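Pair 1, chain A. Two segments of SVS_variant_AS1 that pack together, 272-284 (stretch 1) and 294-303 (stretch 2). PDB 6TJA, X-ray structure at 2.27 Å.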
# COMPACT_ATOMS: atom_id res chain seq x y z
N ILE A 272 -1.26 3.61 -25.27
CA ILE A 272 -1.48 2.77 -24.05
C ILE A 272 -2.81 2.02 -24.21
O ILE A 272 -2.84 0.82 -23.88
CB ILE A 272 -1.43 3.61 -22.76
CG1 ILE A 272 -0.07 4.25 -22.56
CG2 ILE A 272 -1.81 2.77 -21.56
CD1 ILE A 272 -0.05 5.32 -21.48
N LEU A 273 -3.86 2.65 -24.72
CA LEU A 273 -5.16 1.94 -24.92
C LEU A 273 -5.00 0.81 -25.95
O LEU A 273 -5.51 -0.26 -25.71
CB LEU A 273 -6.26 2.91 -25.33
CG LEU A 273 -7.63 2.27 -25.45
CD1 LEU A 273 -7.98 1.48 -24.20
CD2 LEU A 273 -8.66 3.35 -25.71
N LEU A 274 -4.25 1.03 -27.03
CA LEU A 274 -3.96 -0.03 -28.04
C LEU A 274 -3.21 -1.22 -27.40
O LEU A 274 -3.55 -2.38 -27.71
CB LEU A 274 -3.13 0.56 -29.17
CG LEU A 274 -3.82 0.60 -30.53
CD1 LEU A 274 -5.24 1.17 -30.44
CD2 LEU A 274 -3.00 1.42 -31.50
N ARG A 275 -2.21 -0.97 -26.57
CA ARG A 275 -1.53 -2.08 -25.89
C ARG A 275 -2.54 -2.77 -24.96
O ARG A 275 -2.58 -3.99 -24.95
CB ARG A 275 -0.26 -1.61 -25.20
CG ARG A 275 0.42 -2.73 -24.43
CD ARG A 275 0.73 -3.96 -25.26
NE ARG A 275 1.34 -4.97 -24.41
CZ ARG A 275 1.37 -6.26 -24.67
NH1 ARG A 275 0.83 -6.75 -25.77
NH2 ARG A 275 1.91 -7.09 -23.82
N PHE A 276 -3.39 -2.03 -24.28
CA PHE A 276 -4.38 -2.65 -23.43
C PHE A 276 -5.31 -3.57 -24.23
O PHE A 276 -5.57 -4.64 -23.83
CB PHE A 276 -5.16 -1.60 -22.64
CG PHE A 276 -6.42 -2.13 -22.02
CD1 PHE A 276 -7.54 -2.28 -22.76
CD2 PHE A 276 -6.46 -2.46 -20.69
CE1 PHE A 276 -8.66 -2.79 -22.22
CE2 PHE A 276 -7.59 -2.95 -20.14
CZ PHE A 276 -8.70 -3.12 -20.91
N LEU A 277 -5.77 -3.14 -25.38
CA LEU A 277 -6.64 -3.93 -26.21
C LEU A 277 -5.93 -5.18 -26.72
O LEU A 277 -6.50 -6.23 -26.75
CB LEU A 277 -7.21 -3.12 -27.36
CG LEU A 277 -8.06 -1.94 -26.98
CD1 LEU A 277 -8.21 -1.00 -28.13
CD2 LEU A 277 -9.38 -2.32 -26.39
N GLU A 278 -4.69 -5.01 -27.12
CA GLU A 278 -3.90 -6.10 -27.59
C GLU A 278 -3.68 -7.13 -26.49
O GLU A 278 -3.98 -8.26 -26.68
CB GLU A 278 -2.61 -5.61 -28.25
CG GLU A 278 -1.60 -6.69 -28.53
CD GLU A 278 -0.28 -6.19 -29.08
OE1 GLU A 278 0.46 -5.48 -28.41
OE2 GLU A 278 0.05 -6.52 -30.21
N LEU A 279 -3.22 -6.72 -25.32
CA LEU A 279 -3.01 -7.70 -24.21
C LEU A 279 -4.36 -8.33 -23.80
O LEU A 279 -4.41 -9.52 -23.45
CB LEU A 279 -2.34 -6.99 -23.04
CG LEU A 279 -1.98 -7.89 -21.86
CD1 LEU A 279 -1.25 -9.15 -22.30
CD2 LEU A 279 -1.14 -7.13 -20.87
N HIS A 280 -5.43 -7.56 -23.82
CA HIS A 280 -6.77 -8.04 -23.39
C HIS A 280 -7.16 -9.22 -24.29
O HIS A 280 -7.61 -10.25 -23.76
CB HIS A 280 -7.81 -6.91 -23.40
CG HIS A 280 -9.19 -7.44 -23.19
ND1 HIS A 280 -9.93 -7.99 -24.21
CD2 HIS A 280 -9.91 -7.61 -22.06
CE1 HIS A 280 -11.08 -8.42 -23.72
NE2 HIS A 280 -11.08 -8.22 -22.40
N ASP A 281 -6.95 -9.09 -25.59
CA ASP A 281 -7.37 -10.09 -26.61
C ASP A 281 -6.55 -11.38 -26.43
O ASP A 281 -7.09 -12.44 -26.72
CB ASP A 281 -7.34 -9.47 -28.01
CG ASP A 281 -8.55 -8.59 -28.30
OD1 ASP A 281 -9.39 -8.40 -27.39
OD2 ASP A 281 -8.66 -8.07 -29.43
N ARG A 282 -5.33 -11.30 -25.90
CA ARG A 282 -4.46 -12.49 -25.68
C ARG A 282 -4.89 -13.20 -24.39
O ARG A 282 -4.85 -14.43 -24.33
CB ARG A 282 -3.01 -12.02 -25.71
CG ARG A 282 -1.99 -13.05 -25.27
CD ARG A 282 -0.56 -12.63 -25.61
NE ARG A 282 0.17 -11.87 -24.60
CZ ARG A 282 0.44 -12.26 -23.34
NH1 ARG A 282 -0.02 -13.40 -22.85
NH2 ARG A 282 1.16 -11.49 -22.55
N VAL A 283 -5.34 -12.45 -23.39
CA VAL A 283 -5.63 -12.98 -22.03
C VAL A 283 -7.08 -13.48 -21.95
O VAL A 283 -7.33 -14.45 -21.22
CB VAL A 283 -5.37 -11.88 -20.98
CG1 VAL A 283 -5.94 -12.21 -19.63
CG2 VAL A 283 -3.90 -11.57 -20.88
N ARG A 284 -8.00 -12.82 -22.63
CA ARG A 284 -9.46 -13.03 -22.40
C ARG A 284 -9.86 -14.47 -22.75
O ARG A 284 -10.58 -15.09 -21.99
CB ARG A 284 -10.32 -11.99 -23.12
CG ARG A 284 -11.80 -12.09 -22.78
CD ARG A 284 -12.56 -12.94 -23.81
NE ARG A 284 -12.42 -12.33 -25.14
CZ ARG A 284 -13.18 -11.33 -25.62
NH1 ARG A 284 -14.18 -10.83 -24.90
NH2 ARG A 284 -12.93 -10.86 -26.83
N TYR A 294 -14.16 -9.41 -14.24
CA TYR A 294 -13.17 -8.38 -13.85
C TYR A 294 -12.69 -7.65 -15.13
O TYR A 294 -12.84 -6.43 -15.19
CB TYR A 294 -12.00 -8.99 -13.07
CG TYR A 294 -10.93 -7.99 -12.71
CD1 TYR A 294 -11.19 -6.97 -11.82
CD2 TYR A 294 -9.69 -8.03 -13.30
CE1 TYR A 294 -10.23 -6.02 -11.51
CE2 TYR A 294 -8.70 -7.12 -12.98
CZ TYR A 294 -8.98 -6.09 -12.10
OH TYR A 294 -8.02 -5.17 -11.80
N LEU A 295 -12.18 -8.40 -16.10
CA LEU A 295 -11.71 -7.82 -17.36
C LEU A 295 -12.77 -6.94 -18.00
O LEU A 295 -12.48 -5.82 -18.43
CB LEU A 295 -11.29 -8.93 -18.33
CG LEU A 295 -10.07 -9.76 -17.93
CD1 LEU A 295 -9.59 -10.60 -19.11
CD2 LEU A 295 -8.95 -8.86 -17.42
N GLN A 296 -14.00 -7.45 -18.09
CA GLN A 296 -15.11 -6.70 -18.67
C GLN A 296 -15.24 -5.37 -17.92
O GLN A 296 -15.46 -4.32 -18.52
CB GLN A 296 -16.41 -7.49 -18.55
CG GLN A 296 -17.01 -7.90 -19.89
CD GLN A 296 -18.09 -8.96 -19.74
OE1 GLN A 296 -17.79 -10.15 -19.65
NE2 GLN A 296 -19.34 -8.52 -19.72
N GLY A 297 -15.09 -5.45 -16.61
CA GLY A 297 -15.14 -4.28 -15.72
C GLY A 297 -14.09 -3.24 -16.09
O GLY A 297 -14.42 -2.04 -16.17
N LEU A 298 -12.85 -3.66 -16.29
CA LEU A 298 -11.78 -2.72 -16.74
C LEU A 298 -12.27 -2.00 -18.01
O LEU A 298 -12.16 -0.77 -18.08
CB LEU A 298 -10.48 -3.48 -17.00
CG LEU A 298 -9.84 -4.21 -15.83
CD1 LEU A 298 -8.59 -4.94 -16.32
CD2 LEU A 298 -9.47 -3.26 -14.68
N ARG A 299 -12.80 -2.76 -18.97
CA ARG A 299 -13.25 -2.19 -20.26
C ARG A 299 -14.39 -1.20 -19.99
O ARG A 299 -14.28 -0.05 -20.46
CB ARG A 299 -13.63 -3.31 -21.23
CG ARG A 299 -12.47 -4.20 -21.64
CD ARG A 299 -12.92 -5.41 -22.45
NE ARG A 299 -13.41 -4.97 -23.74
CZ ARG A 299 -12.71 -4.92 -24.87
NH1 ARG A 299 -11.44 -5.27 -24.90
NH2 ARG A 299 -13.28 -4.47 -25.98
N HIS A 300 -15.41 -1.63 -19.23
CA HIS A 300 -16.59 -0.80 -18.86
C HIS A 300 -16.13 0.45 -18.14
O HIS A 300 -16.72 1.51 -18.37
CB HIS A 300 -17.58 -1.60 -17.97
CG HIS A 300 -18.50 -2.48 -18.73
ND1 HIS A 300 -19.14 -2.06 -19.87
CD2 HIS A 300 -18.95 -3.74 -18.49
CE1 HIS A 300 -19.96 -3.00 -20.31
NE2 HIS A 300 -19.83 -4.05 -19.49
N GLY A 301 -15.16 0.30 -17.23
CA GLY A 301 -14.54 1.39 -16.44
C GLY A 301 -13.87 2.43 -17.34
O GLY A 301 -14.20 3.57 -17.18
N ILE A 302 -12.98 2.02 -18.25
CA ILE A 302 -12.24 2.95 -19.16
C ILE A 302 -13.28 3.79 -19.91
O ILE A 302 -13.22 5.02 -19.83
CB ILE A 302 -11.32 2.22 -20.13
CG1 ILE A 302 -10.17 1.50 -19.43
CG2 ILE A 302 -10.79 3.17 -21.21
CD1 ILE A 302 -9.41 0.54 -20.32
N ARG A 303 -14.20 3.13 -20.60
CA ARG A 303 -15.30 3.77 -21.38
C ARG A 303 -16.17 4.64 -20.47
O ARG A 303 -16.45 5.80 -20.84
CB ARG A 303 -16.18 2.70 -22.03
CG ARG A 303 -17.31 3.26 -22.88
CD ARG A 303 -16.90 4.39 -23.81
NE ARG A 303 -18.10 4.79 -24.51
CZ ARG A 303 -18.28 4.73 -25.82
NH1 ARG A 303 -17.30 4.38 -26.64
NH2 ARG A 303 -19.45 5.07 -26.32

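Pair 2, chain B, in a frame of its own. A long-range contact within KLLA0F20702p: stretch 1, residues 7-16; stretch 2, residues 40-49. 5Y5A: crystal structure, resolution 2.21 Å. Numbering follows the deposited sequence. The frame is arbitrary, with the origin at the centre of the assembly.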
# COMPACT_ATOMS: atom_id res chain seq x y z
N ASP B 7 6.77 34.12 3.65
CA ASP B 7 7.00 34.95 2.47
C ASP B 7 7.07 34.09 1.21
O ASP B 7 6.76 34.54 0.11
CB ASP B 7 8.28 35.76 2.63
CG ASP B 7 8.15 36.87 3.65
OD1 ASP B 7 7.00 37.20 4.03
OD2 ASP B 7 9.19 37.42 4.08
N LEU B 8 7.49 32.84 1.39
CA LEU B 8 7.56 31.87 0.31
C LEU B 8 6.17 31.44 -0.13
O LEU B 8 5.92 31.23 -1.32
CB LEU B 8 8.38 30.65 0.76
CG LEU B 8 8.45 29.45 -0.18
CD1 LEU B 8 9.14 29.81 -1.47
CD2 LEU B 8 9.17 28.31 0.51
N GLN B 9 5.27 31.30 0.83
CA GLN B 9 3.88 30.94 0.56
C GLN B 9 3.20 32.01 -0.29
O GLN B 9 2.38 31.70 -1.16
CB GLN B 9 3.12 30.75 1.87
CG GLN B 9 1.65 30.42 1.70
CD GLN B 9 1.42 28.96 1.34
OE1 GLN B 9 1.92 28.06 2.01
NE2 GLN B 9 0.65 28.73 0.29
N GLU B 10 3.54 33.27 -0.04
CA GLU B 10 2.95 34.39 -0.76
C GLU B 10 3.32 34.37 -2.23
O GLU B 10 2.55 34.79 -3.09
CB GLU B 10 3.39 35.72 -0.14
CG GLU B 10 2.92 35.96 1.27
CD GLU B 10 3.35 37.31 1.80
OE1 GLU B 10 4.29 37.90 1.22
OE2 GLU B 10 2.75 37.78 2.79
N THR B 11 4.52 33.88 -2.52
CA THR B 11 5.04 33.86 -3.88
C THR B 11 4.27 32.87 -4.74
O THR B 11 3.92 33.17 -5.88
CB THR B 11 6.53 33.51 -3.90
OG1 THR B 11 7.25 34.40 -3.04
CG2 THR B 11 7.09 33.61 -5.31
N PHE B 12 3.99 31.69 -4.20
CA PHE B 12 3.33 30.65 -4.97
C PHE B 12 1.84 30.91 -5.14
O PHE B 12 1.26 30.54 -6.16
CB PHE B 12 3.56 29.28 -4.32
CG PHE B 12 4.78 28.59 -4.82
CD1 PHE B 12 6.02 28.84 -4.24
CD2 PHE B 12 4.71 27.73 -5.89
CE1 PHE B 12 7.15 28.21 -4.72
CE2 PHE B 12 5.84 27.10 -6.37
CZ PHE B 12 7.06 27.34 -5.79
N SER B 13 1.24 31.56 -4.15
CA SER B 13 -0.14 32.01 -4.29
C SER B 13 -0.24 32.94 -5.49
O SER B 13 -1.21 32.89 -6.25
CB SER B 13 -0.61 32.71 -3.01
OG SER B 13 -1.84 33.36 -3.22
N GLY B 14 0.78 33.78 -5.66
CA GLY B 14 0.85 34.70 -6.78
C GLY B 14 0.98 34.00 -8.12
O GLY B 14 0.43 34.47 -9.12
N PHE B 15 1.69 32.88 -8.16
CA PHE B 15 1.80 32.10 -9.38
C PHE B 15 0.43 31.61 -9.78
O PHE B 15 0.03 31.71 -10.94
CB PHE B 15 2.74 30.91 -9.20
CG PHE B 15 4.17 31.29 -8.97
CD1 PHE B 15 4.64 32.53 -9.37
CD2 PHE B 15 5.05 30.42 -8.34
CE1 PHE B 15 5.95 32.88 -9.16
CE2 PHE B 15 6.36 30.78 -8.13
CZ PHE B 15 6.81 32.01 -8.54
N GLN B 16 -0.29 31.08 -8.80
CA GLN B 16 -1.63 30.56 -9.00
C GLN B 16 -2.55 31.63 -9.59
O GLN B 16 -3.16 31.42 -10.64
CB GLN B 16 -2.21 30.03 -7.69
CG GLN B 16 -3.57 29.37 -7.81
CD GLN B 16 -3.97 28.64 -6.54
OE1 GLN B 16 -3.12 28.14 -5.81
NE2 GLN B 16 -5.27 28.58 -6.28
N MET B 40 7.97 31.45 -17.43
CA MET B 40 8.51 32.42 -16.49
C MET B 40 8.45 31.87 -15.07
O MET B 40 9.41 32.00 -14.30
CB MET B 40 7.75 33.74 -16.59
CG MET B 40 7.93 34.45 -17.92
SD MET B 40 9.66 34.86 -18.25
CE MET B 40 9.95 36.07 -16.97
N ILE B 41 7.32 31.27 -14.72
CA ILE B 41 7.13 30.72 -13.38
C ILE B 41 8.04 29.52 -13.15
O ILE B 41 8.63 29.39 -12.08
CB ILE B 41 5.65 30.33 -13.15
CG1 ILE B 41 4.77 31.58 -13.18
CG2 ILE B 41 5.48 29.58 -11.83
CD1 ILE B 41 3.29 31.31 -13.10
N HIS B 42 8.16 28.67 -14.15
CA HIS B 42 9.09 27.53 -14.09
C HIS B 42 10.52 28.01 -13.88
O HIS B 42 11.29 27.39 -13.15
CB HIS B 42 9.00 26.69 -15.37
CG HIS B 42 7.94 25.64 -15.33
ND1 HIS B 42 7.88 24.61 -16.24
CD2 HIS B 42 6.89 25.45 -14.48
CE1 HIS B 42 6.85 23.83 -15.96
NE2 HIS B 42 6.23 24.32 -14.90
N SER B 43 10.87 29.11 -14.53
CA SER B 43 12.22 29.66 -14.45
C SER B 43 12.55 30.13 -13.04
O SER B 43 13.67 29.98 -12.58
CB SER B 43 12.39 30.81 -15.44
OG SER B 43 13.62 31.48 -15.22
N LYS B 44 11.56 30.72 -12.37
CA LYS B 44 11.75 31.20 -11.01
C LYS B 44 11.86 30.03 -10.04
O LYS B 44 12.68 30.05 -9.12
CB LYS B 44 10.61 32.11 -10.58
CG LYS B 44 10.60 33.46 -11.28
CD LYS B 44 9.56 34.38 -10.67
CE LYS B 44 9.64 35.77 -11.28
NZ LYS B 44 8.67 36.70 -10.64
N ILE B 45 11.02 29.02 -10.25
CA ILE B 45 10.97 27.87 -9.37
C ILE B 45 12.27 27.08 -9.46
O ILE B 45 12.85 26.70 -8.44
CB ILE B 45 9.77 26.97 -9.70
CG1 ILE B 45 8.46 27.70 -9.41
CG2 ILE B 45 9.84 25.66 -8.92
CD1 ILE B 45 7.22 26.88 -9.69
N MET B 46 12.73 26.84 -10.69
CA MET B 46 13.99 26.13 -10.93
C MET B 46 15.12 26.84 -10.19
O MET B 46 16.06 26.21 -9.73
CB MET B 46 14.30 26.05 -12.43
CG MET B 46 13.55 24.94 -13.16
SD MET B 46 13.72 24.99 -14.96
CE MET B 46 12.69 23.61 -15.46
N GLN B 47 15.00 28.15 -10.08
CA GLN B 47 15.98 28.96 -9.39
C GLN B 47 15.89 28.83 -7.87
O GLN B 47 16.91 28.86 -7.18
CB GLN B 47 15.83 30.42 -9.78
CG GLN B 47 16.90 31.31 -9.25
CD GLN B 47 16.88 32.63 -9.96
OE1 GLN B 47 16.19 32.78 -10.96
NE2 GLN B 47 17.62 33.60 -9.45
N MET B 48 14.67 28.69 -7.35
CA MET B 48 14.49 28.44 -5.93
C MET B 48 15.12 27.11 -5.58
O MET B 48 15.82 26.98 -4.57
CB MET B 48 13.01 28.43 -5.55
CG MET B 48 12.30 29.75 -5.80
SD MET B 48 10.54 29.55 -5.55
CE MET B 48 9.93 31.15 -6.06
N LEU B 49 14.88 26.13 -6.44
CA LEU B 49 15.36 24.76 -6.23
C LEU B 49 16.88 24.67 -6.32
O LEU B 49 17.49 23.86 -5.63
CB LEU B 49 14.71 23.82 -7.25
CG LEU B 49 13.23 23.53 -7.01
CD1 LEU B 49 12.58 22.86 -8.21
CD2 LEU B 49 13.05 22.68 -5.76

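Both pairs consist of two helices that run nearly antiparallel, with an angle of 160° between their N-to-C directions and a signed crossing angle of -160°. The axes approach to 11.8 Å in pair 1 and 11.4 Å in pair 2, and the backbones of 14 central residues superpose with an RMSD of 0.4 Å. At such a spacing the side chains must fill the gap between the backbones. In neither pair does a clear hydrogen bond cross the interface, so the helices are joined mainly by packing.

The most conservative matches lie at one end. Leu A273 coincides with Leu B8, and Ile A302 with Met B48, their side-chain centres within about 1 Å. In pair 1, Leu A273 CD1 meets Ile A302 CD1 at 4.2 Å; in pair 2, Leu B8 CD1 meets Met B48 SD at 4.3 Å. The CA-to-CB bond here points sideways, and leucine suits the place because its side chain is long enough for its end to come nearer to the partner helix.

One turn on, the bulk is distributed differently. Phe A276, whose CA-to-CB bond points toward stretch 2, takes the position of Thr B11. The Phe A276 ring receives Ile A302 CD1 over one face, 3.8 Å from the ring centroid, while Arg A299 CG and Leu A298 CB lie at its edge. Thr B11 is much smaller, and the long, unbranched Met B48 reaches it: CG2 of Thr B11 is 3.8 Å from CE of Met B48. The same methionine sits as a knob among Leu B8, Thr B11, Phe B12 and Phe B15. The aromatic ring of this turn instead belongs to Phe B12, the match of Leu A277. Phe B12 CE2 lies 3.6 Å from Ile B45 CD1, and Phe B12 CE1 3.7 Å from Met B48 SD, an oblique sulfur-aromatic approach.

A clear chemical contrast is at His A280 and Phe B15, matched positions whose CA-to-CB bonds both point toward the partner helix. Phe B15 is a purely apolar knob among Ile B41, Lys B44, Ile B45 and Met B48. Ile B41 CG2 lies over the face of the Phe B15 ring, 3.7 Å from the ring centroid, and even Lys B44 contributes aliphatic carbon, its CD 4.2 Å from Phe B15 CE1. His A280 also offers a flat ring, but its neighbour is Arg A299, which matches Ile B45. Arg A299 CD rests over the face of the His A280 ring, 3.8 Å from the ring centroid, so a charged residue can still pack by its carbon stem. Arg A299 NH1 comes within 3.2 Å of His A280 ND1, while Arg A299 NE and NH2 are hydrogen-bonded elsewhere in the structure. Within its own helix, His A280 ND1 donates to Asp A281 OD1 at 3.3 Å.

Leu A295 and Ile B41, also matched, both supply apolar bulk next to these rings, but differently: Leu A295 CB lies 4.1 Å from His A280 NE2, at the ring edge, whereas Ile B41 covers a face. One backbone frame thus accommodates a mixed polar solution and an almost wholly apolar one.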